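Local structure of N-acetylneuraminic acid outer membrane channel protein NanC (Escherichia coli, 2WJR) at residues D53-N59 with P72-F78; S10-A14 with Q192-N196. The protein forms a monomeric, weakly anion-selective outer-membrane channel that lets N-acetylneuraminic acid, the most abundant sialic acid on host cell surfaces, enter the bacterium. The protein carries 1 engineered substitution. The contacts are given in a common frame with arbitrary orientation. Where two conformers were deposited one is given. Residue numbers count along the deposited sequence, not the author numbering.

Contact 1: D53-N59 with P72-F78; sequences DVQVEVN and PGMLTHF
Segments 53-59 and 72-78 lie on strands 53-63 and 68-79, the two arms of an antiparallel transmembrane hairpin. Their backbones are extended, their axes approach to 4.6 Å, and their N-to-C directions differ by 174°. The register pairs V54 with F78, V56 with T76 and V58 with M74 as hydrogen-bonded pairs (CA-CA 5.1, 5.2 and 5.5 Å); Q55-H77, E57-L75 and N59-G73 alternate as non-hydrogen-bonded pairs (4.5, 4.3 and 3.8 Å).

Six backbone bonds fix this register: V54 N to F78 O 3.0 Å, F78 N to V54 O 2.7 Å, V56 N to T76 O 2.9 Å, T76 N to V56 O 2.8 Å, V58 N to M74 O 3.0 Å and M74 N to V58 O 2.8 Å. A water donates to V56 O (2.9 Å) and M74 O (3.0 Å) and is hydrogen-bonded to T76 OG1 (2.7 Å).

V54, V56, V58, M74, T76 and F78 share one face, where V56 CG2 meets the edge of the F78 ring at CE2 (4.0 Å). On the more polar other face, Q55 (chi1 m) puts CD 3.6 Å from H77 CD2 (chi1 t), and Q55 NE2 bonds D53 OD2 (3.0 Å); buried L75 sets CD2 3.6 Å from Q55 OE1 and CD1 3.8 Å from E57 CB. At G73 a modelled CB would clash with N59 CB, at 2.7 Å.

This alternation is characteristic of porin walls, consistent with a mainly apolar face toward lipid and a more polar one lining the channel. Strand 29-40 flanks 53-59, N36 bonding D53 OD2; strand 82-94 flanks 72-78, where L75 and H77 touch R84; its Y88 hydroxyl also bonds N59 ND2, while N59 OD1 bonds R71.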
loop_
_atom_site.group_PDB
_atom_site.type_symbol
_atom_site.label_atom_id
_atom_site.label_comp_id
_atom_site.label_asym_id
_atom_site.label_seq_id
_atom_site.Cartn_x
_atom_site.Cartn_y
_atom_site.Cartn_z
ATOM N N ASP A 53 3.028 -12.350 3.464
ATOM C CA ASP A 53 2.228 -12.265 2.250
ATOM C C ASP A 53 3.101 -12.101 1.012
ATOM O O ASP A 53 4.264 -11.684 1.099
ATOM C CB ASP A 53 1.186 -11.135 2.334
ATOM C CG ASP A 53 1.797 -9.746 2.311
ATOM O OD1 ASP A 53 1.643 -9.015 3.310
ATOM O OD2 ASP A 53 2.413 -9.363 1.285
ATOM N N VAL A 54 2.516 -12.482 -0.123
ATOM C CA VAL A 54 3.061 -12.164 -1.434
ATOM C C VAL A 54 1.972 -11.452 -2.188
ATOM O O VAL A 54 0.795 -11.852 -2.141
ATOM C CB VAL A 54 3.556 -13.395 -2.175
ATOM C CG1 VAL A 54 3.987 -13.047 -3.621
ATOM C CG2 VAL A 54 4.720 -13.985 -1.388
ATOM N N GLN A 55 2.354 -10.361 -2.840
ATOM C CA GLN A 55 1.400 -9.571 -3.594
ATOM C C GLN A 55 1.900 -9.333 -5.012
ATOM O O GLN A 55 3.085 -9.004 -5.226
ATOM C CB GLN A 55 1.137 -8.249 -2.897
ATOM C CG GLN A 55 0.704 -8.408 -1.437
ATOM C CD GLN A 55 0.415 -7.077 -0.764
ATOM O OE1 GLN A 55 -0.226 -6.208 -1.358
ATOM N NE2 GLN A 55 0.842 -6.926 0.501
ATOM N N VAL A 56 0.981 -9.518 -5.951
ATOM C CA VAL A 56 1.218 -9.261 -7.360
ATOM C C VAL A 56 0.240 -8.195 -7.851
ATOM O O VAL A 56 -0.994 -8.377 -7.744
ATOM C CB VAL A 56 0.992 -10.535 -8.187
ATOM C CG1 VAL A 56 1.126 -10.239 -9.685
ATOM C CG2 VAL A 56 1.968 -11.636 -7.742
ATOM N N GLU A 57 0.786 -7.109 -8.411
ATOM C CA GLU A 57 -0.016 -6.008 -8.915
ATOM C C GLU A 57 0.233 -5.829 -10.407
ATOM O O GLU A 57 1.388 -5.913 -10.851
ATOM C CB GLU A 57 0.324 -4.727 -8.173
ATOM C CG GLU A 57 -0.602 -3.587 -8.487
ATOM C CD GLU A 57 -0.471 -2.434 -7.542
ATOM O OE1 GLU A 57 0.281 -2.550 -6.536
ATOM O OE2 GLU A 57 -1.128 -1.399 -7.798
ATOM N N VAL A 58 -0.852 -5.630 -11.157
ATOM C CA VAL A 58 -0.778 -5.354 -12.593
ATOM C C VAL A 58 -1.789 -4.277 -12.968
ATOM O O VAL A 58 -2.949 -4.311 -12.547
ATOM C CB VAL A 58 -1.019 -6.615 -13.452
ATOM C CG1 VAL A 58 0.040 -7.674 -13.154
ATOM C CG2 VAL A 58 -2.438 -7.166 -13.254
ATOM N N ASN A 59 -1.347 -3.301 -13.756
ATOM C CA ASN A 59 -2.262 -2.318 -14.291
ATOM C C ASN A 59 -1.820 -1.934 -15.694
ATOM O O ASN A 59 -0.718 -2.305 -16.128
ATOM C CB ASN A 59 -2.453 -1.103 -13.361
ATOM C CG ASN A 59 -1.226 -0.236 -13.210
ATOM O OD1 ASN A 59 -0.646 0.236 -14.190
ATOM N ND2 ASN A 59 -0.874 0.058 -11.974
ATOM N N PRO A 72 -6.644 1.016 -15.015
ATOM C CA PRO A 72 -7.346 -0.170 -14.544
ATOM C C PRO A 72 -6.317 -1.198 -14.142
ATOM O O PRO A 72 -5.271 -1.320 -14.782
ATOM C CB PRO A 72 -8.151 -0.613 -15.764
ATOM C CG PRO A 72 -7.422 -0.057 -16.911
ATOM C CD PRO A 72 -6.874 1.239 -16.450
ATOM N N GLY A 73 -6.568 -1.881 -13.034
ATOM C CA GLY A 73 -5.571 -2.767 -12.486
ATOM C C GLY A 73 -6.162 -3.765 -11.521
ATOM O O GLY A 73 -7.371 -3.762 -11.258
ATOM N N MET A 74 -5.300 -4.643 -11.042
ATOM C CA MET A 74 -5.645 -5.527 -9.947
ATOM C C MET A 74 -4.454 -5.843 -9.078
ATOM O O MET A 74 -3.342 -6.073 -9.568
ATOM C CB MET A 74 -6.243 -6.832 -10.456
ATOM C CG MET A 74 -6.758 -7.700 -9.279
ATOM S SD MET A 74 -7.846 -8.966 -9.847
ATOM C CE MET A 74 -6.691 -9.989 -10.758
ATOM N N LEU A 75 -4.704 -5.847 -7.773
ATOM C CA LEU A 75 -3.750 -6.319 -6.793
ATOM C C LEU A 75 -4.244 -7.661 -6.291
ATOM O O LEU A 75 -5.365 -7.773 -5.760
ATOM C CB LEU A 75 -3.636 -5.333 -5.623
ATOM C CG LEU A 75 -2.764 -5.791 -4.456
ATOM C CD1 LEU A 75 -1.318 -5.850 -4.890
ATOM C CD2 LEU A 75 -2.927 -4.877 -3.275
ATOM N N THR A 76 -3.404 -8.672 -6.450
ATOM C CA THR A 76 -3.722 -10.004 -5.951
ATOM C C THR A 76 -2.825 -10.269 -4.765
ATOM O O THR A 76 -1.611 -10.118 -4.846
ATOM C CB THR A 76 -3.516 -11.072 -7.011
ATOM O OG1 THR A 76 -4.289 -10.760 -8.178
ATOM C CG2 THR A 76 -3.917 -12.438 -6.461
ATOM N N HIS A 77 -3.428 -10.687 -3.658
ATOM C CA HIS A 77 -2.736 -10.811 -2.392
ATOM C C HIS A 77 -2.822 -12.293 -1.944
ATOM O O HIS A 77 -3.910 -12.847 -1.860
ATOM C CB HIS A 77 -3.394 -9.849 -1.390
ATOM C CG HIS A 77 -2.882 -9.940 0.011
ATOM N ND1 HIS A 77 -3.191 -10.986 0.852
ATOM C CD2 HIS A 77 -2.153 -9.068 0.753
ATOM C CE1 HIS A 77 -2.614 -10.789 2.027
ATOM N NE2 HIS A 77 -1.984 -9.630 1.996
ATOM N N PHE A 78 -1.666 -12.912 -1.712
ATOM C CA PHE A 78 -1.576 -14.327 -1.310
ATOM C C PHE A 78 -1.106 -14.378 0.117
ATOM O O PHE A 78 -0.108 -13.761 0.447
ATOM C CB PHE A 78 -0.576 -15.119 -2.195
ATOM C CG PHE A 78 -0.902 -15.073 -3.659
ATOM C CD1 PHE A 78 -1.927 -15.843 -4.183
ATOM C CD2 PHE A 78 -0.201 -14.223 -4.512
ATOM C CE1 PHE A 78 -2.247 -15.778 -5.543
ATOM C CE2 PHE A 78 -0.511 -14.155 -5.858
ATOM C CZ PHE A 78 -1.538 -14.936 -6.373
HETATM O O HOH W 1 -2.923 -9.054 -9.845
#

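Contact 2: S10-A14 with Q192-N196; sequences SGSHA and QGVYN
Two extracellular loops meet here, the turn between strands 2-9 and 14-24 and the short strand 193-195. S10, G11 and S12 have helical phi/psi angles without the regular bonds; H13 then takes positive phi/psi (49/58) and leads into A14, with which it forms a G1 beta bulge. In the partner, Q192 and G193 form a classic beta bulge opposite L201, and 193-195 is extended.

The nearest CA atoms are those of G11 and G193, 4.4 Å apart. A CB modelled on G193 would lie 3.0 Å from G11 CA, a clash, so the close approach depends on the absence of a side chain there. One hydrogen bond crosses the gap: V194 N donates to S12 OG at 3.1 Å and 169°. The same hydroxyl (chi1 m) also bonds E203 OE1. S12 CA adds a CA-H...O contact to V194 O (3.4 Å).

Y195 (chi1 t) extends along the turn, with CB 3.6 Å from G11 O, CD1 3.7 Å from S12 O and CE1 3.8 Å from H13 CB. H13 ND1 bonds Y8 OH.

With 237 Å² buried, the arrangement is a loop-to-loop contact at the extracellular rim of a beta barrel.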
loop_
_atom_site.group_PDB
_atom_site.type_symbol
_atom_site.label_atom_id
_atom_site.label_comp_id
_atom_site.label_asym_id
_atom_site.label_seq_id
_atom_site.Cartn_x
_atom_site.Cartn_y
_atom_site.Cartn_z
ATOM N N SER A 10 4.977 0.069 16.161
ATOM C CA SER A 10 5.076 0.400 17.601
ATOM C C SER A 10 3.987 -0.249 18.457
ATOM O O SER A 10 4.229 -0.605 19.614
ATOM C CB SER A 10 5.035 1.927 17.793
ATOM N N GLY A 11 2.789 -0.384 17.902
ATOM C CA GLY A 11 1.665 -0.987 18.621
ATOM C C GLY A 11 1.726 -2.505 18.593
ATOM O O GLY A 11 1.553 -3.185 19.619
ATOM N N SER A 12 1.989 -3.036 17.409
ATOM C CA SER A 12 2.175 -4.471 17.230
ATOM C C SER A 12 3.529 -4.948 17.759
ATOM O O SER A 12 3.735 -6.142 17.926
ATOM C CB SER A 12 2.017 -4.843 15.762
ATOM O OG SER A 12 0.670 -4.688 15.361
ATOM N N HIS A 13 4.434 -4.021 18.033
ATOM C CA HIS A 13 5.785 -4.369 18.469
ATOM C C HIS A 13 6.358 -5.419 17.522
ATOM O O HIS A 13 6.723 -6.526 17.924
ATOM C CB HIS A 13 5.761 -4.857 19.927
ATOM C CG HIS A 13 7.111 -4.925 20.567
ATOM N ND1 HIS A 13 7.977 -3.854 20.599
ATOM C CD2 HIS A 13 7.731 -5.932 21.232
ATOM C CE1 HIS A 13 9.080 -4.204 21.240
ATOM N NE2 HIS A 13 8.953 -5.456 21.639
ATOM N N ALA A 14 6.406 -5.067 16.237
ATOM C CA ALA A 14 6.769 -6.026 15.193
ATOM C C ALA A 14 7.621 -5.376 14.110
ATOM O O ALA A 14 7.505 -4.172 13.860
ATOM C CB ALA A 14 5.520 -6.618 14.577
ATOM N N GLN A 192 -4.621 0.101 14.957
ATOM C CA GLN A 192 -4.734 -1.235 14.383
ATOM C C GLN A 192 -3.618 -2.163 14.855
ATOM O O GLN A 192 -3.461 -3.277 14.329
ATOM C CB GLN A 192 -4.737 -1.158 12.848
ATOM C CG GLN A 192 -6.049 -0.665 12.283
ATOM C CD GLN A 192 -6.151 -0.814 10.772
ATOM O OE1 GLN A 192 -6.841 -1.700 10.278
ATOM N NE2 GLN A 192 -5.459 0.057 10.032
ATOM N N GLY A 193 -2.860 -1.712 15.849
ATOM C CA GLY A 193 -1.817 -2.541 16.426
ATOM C C GLY A 193 -2.481 -3.658 17.225
ATOM O O GLY A 193 -3.555 -3.460 17.827
ATOM N N VAL A 194 -1.866 -4.835 17.170
ATOM C CA VAL A 194 -2.305 -6.005 17.922
ATOM C C VAL A 194 -1.059 -6.596 18.565
ATOM O O VAL A 194 -0.079 -6.894 17.876
ATOM C CB VAL A 194 -2.977 -7.074 17.025
ATOM C CG1 VAL A 194 -3.461 -8.261 17.867
ATOM C CG2 VAL A 194 -4.146 -6.466 16.250
ATOM N N TYR A 195 -1.097 -6.728 19.887
ATOM C CA TYR A 195 0.011 -7.276 20.658
ATOM C C TYR A 195 -0.562 -8.308 21.625
ATOM O O TYR A 195 -1.330 -7.955 22.513
ATOM C CB TYR A 195 0.714 -6.152 21.411
ATOM C CG TYR A 195 1.972 -6.558 22.148
ATOM C CD1 TYR A 195 3.059 -7.116 21.471
ATOM C CD2 TYR A 195 2.089 -6.362 23.527
ATOM C CE1 TYR A 195 4.218 -7.483 22.155
ATOM C CE2 TYR A 195 3.242 -6.723 24.211
ATOM C CZ TYR A 195 4.298 -7.283 23.522
ATOM O OH TYR A 195 5.443 -7.632 24.200
ATOM N N ASN A 196 -0.217 -9.581 21.417
ATOM C CA ASN A 196 -0.661 -10.681 22.291
ATOM C C ASN A 196 -2.170 -10.779 22.428
ATOM O O ASN A 196 -2.687 -10.824 23.545
ATOM C CB ASN A 196 -0.068 -10.522 23.694
ATOM C CG ASN A 196 1.421 -10.717 23.717
ATOM O OD1 ASN A 196 1.918 -11.784 23.368
ATOM N ND2 ASN A 196 2.148 -9.688 24.138
#

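In the fold
Both contacts reach the same curled antiparallel sheet, the wall of a monomeric porin barrel, but at different heights. Contact 1 lies within the transmembrane wall, its centre 11 Å from that of the chain; contact 2 sits in the extracellular loops, 18 Å from it. Their centres are 25 Å apart and their nearest atoms about 12 Å, so they do not touch. Along the chain, contact 1 is nested inside the span that contact 2 closes: a sequence-local hairpin against a pairing 178 residues apart. Contact 2 thus joins loops near the barrel's closure, where strand 2-9 pairs with strand 198-212, while contact 1 builds one section of the wall around the channel.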